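Local coordinates for inositol-1-monophosphatase (Nostoc sp., PDB 5ZHH) that catalyses the hydrolysis of myo-inositol monophosphates to free inositol and inorganic phosphate, as a member of the inositol monophosphatase family, at the interface of chains A and B. Sequence-based numbering; all coordinates share one arbitrary frame. Chains: chain A/B, Inositol-1-monophosphatase.

The interface of chains A and B. Residues chain A 164-165, 170, 172; chain B 179-180, 269.
The backbone carbonyl oxygen of B:Thr179, near the C-terminal end of helix 172-181, is gripped by two nitrogens of A:Arg164. NE reaches O of B:Thr179 at 2.9 Å from above the carbonyl plane, while NH2 donates to the same oxygen at 3.1 Å, nearly along the C=O axis. That oxygen lies in the guanidinium plane, and the methyl CG2 of B:Thr179 packs against CD of the arginine. An alanine in place of A:Arg164 would probably leave this helix-end carbonyl without its cross-chain donors and take away the arginine's share of the packing on the threonine methyl. One residue on, A:Arg165 repeats the move: its NE meets O of B:His180 at 2.6 Å, in the carbonyl plane, with a weak second bond from NH1. CG of A:Arg165 stands anti to its own carbonyl carbon (chi1 -54°), and from there it lies over one face of the B:His180 imidazole, 3.9 Å from the ring centroid. On the opposite face, within chain B, the indole of B:Trp269 points its edge atom CH2 at the ring centre, so the imidazole is held from both faces. A:Tyr172 meets the imidazole edge-to-face, the two planes 61° apart, with its hydroxyl OH at the edge of the histidine ring, and its CE2 also touches CH2 of B:Trp269 at 3.7 Å in a second edge-to-face pairing. A:Asn170 holds the start of the tyrosine's helix, its OD1 accepting from N of A:Tyr172. The patch belongs to a two-fold symmetric interface, so each contact recurs with the chains exchanged; the pairing may be the biological dimer. A water links the two chains, 2.7 Å from ND2 of A:Asn170 and also bonding to the backbone O of A:Arg164 and to NE2 of B:His180.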
# COMPACT_ATOMS: atom_id res chain seq x y z
N ARG A 164 16.31 27.15 20.37
CA ARG A 164 15.18 27.84 20.98
C ARG A 164 15.42 28.20 22.45
O ARG A 164 14.80 29.13 22.95
CB ARG A 164 13.91 27.00 20.85
CG ARG A 164 13.99 25.66 21.55
CD ARG A 164 12.85 24.77 21.11
NE ARG A 164 12.91 23.44 21.71
CZ ARG A 164 13.55 22.41 21.17
NH1 ARG A 164 14.19 22.56 20.02
NH2 ARG A 164 13.55 21.23 21.78
N ARG A 165 16.31 27.48 23.14
CA ARG A 165 16.58 27.78 24.54
C ARG A 165 17.56 28.92 24.72
O ARG A 165 17.69 29.43 25.84
CB ARG A 165 17.11 26.53 25.25
CG ARG A 165 16.21 25.31 25.10
CD ARG A 165 16.93 24.05 25.58
NE ARG A 165 16.09 22.86 25.44
CZ ARG A 165 16.06 22.08 24.36
NH1 ARG A 165 15.26 21.03 24.33
NH2 ARG A 165 16.83 22.36 23.32
N ASN A 170 12.03 32.54 20.13
CA ASN A 170 12.00 31.09 20.01
C ASN A 170 10.81 30.56 19.22
O ASN A 170 10.67 29.33 19.10
CB ASN A 170 12.03 30.44 21.40
CG ASN A 170 11.04 31.08 22.35
OD1 ASN A 170 9.94 31.46 21.97
ND2 ASN A 170 11.45 31.22 23.61
N TYR A 172 7.71 30.74 20.13
CA TYR A 172 6.58 30.37 20.99
C TYR A 172 5.48 31.41 20.92
O TYR A 172 4.29 31.06 20.87
CB TYR A 172 7.02 30.19 22.44
CG TYR A 172 7.98 29.07 22.69
CD1 TYR A 172 8.21 28.09 21.72
CD2 TYR A 172 8.65 28.97 23.90
CE1 TYR A 172 9.09 27.06 21.95
CE2 TYR A 172 9.53 27.94 24.14
CZ TYR A 172 9.74 26.98 23.16
OH TYR A 172 10.62 25.95 23.38
N THR B 179 8.40 21.94 25.51
CA THR B 179 9.17 22.10 24.29
C THR B 179 10.61 22.49 24.65
O THR B 179 11.50 22.18 23.97
CB THR B 179 8.52 23.09 23.27
OG1 THR B 179 7.25 22.63 22.85
CG2 THR B 179 9.36 23.25 22.08
N HIS B 180 10.79 23.21 25.75
CA HIS B 180 12.09 23.54 26.24
C HIS B 180 12.81 22.37 26.89
O HIS B 180 13.98 22.26 26.79
CB HIS B 180 11.98 24.65 27.24
CG HIS B 180 12.50 25.94 26.73
ND1 HIS B 180 13.32 26.75 27.47
CD2 HIS B 180 12.31 26.56 25.56
CE1 HIS B 180 13.61 27.82 26.77
NE2 HIS B 180 13.02 27.73 25.61
N TRP B 269 7.73 34.44 30.81
CA TRP B 269 8.66 34.44 29.69
C TRP B 269 8.91 35.89 29.24
O TRP B 269 9.65 36.14 28.29
CB TRP B 269 8.11 33.61 28.52
CG TRP B 269 8.00 32.12 28.80
CD1 TRP B 269 7.05 31.49 29.55
CD2 TRP B 269 8.87 31.09 28.29
NE1 TRP B 269 7.27 30.13 29.54
CE2 TRP B 269 8.38 29.86 28.79
CE3 TRP B 269 10.01 31.09 27.48
CZ2 TRP B 269 9.00 28.65 28.50
CZ3 TRP B 269 10.61 29.87 27.19
CH2 TRP B 269 10.10 28.67 27.70
O HOH W 1 13.72 30.65 25.02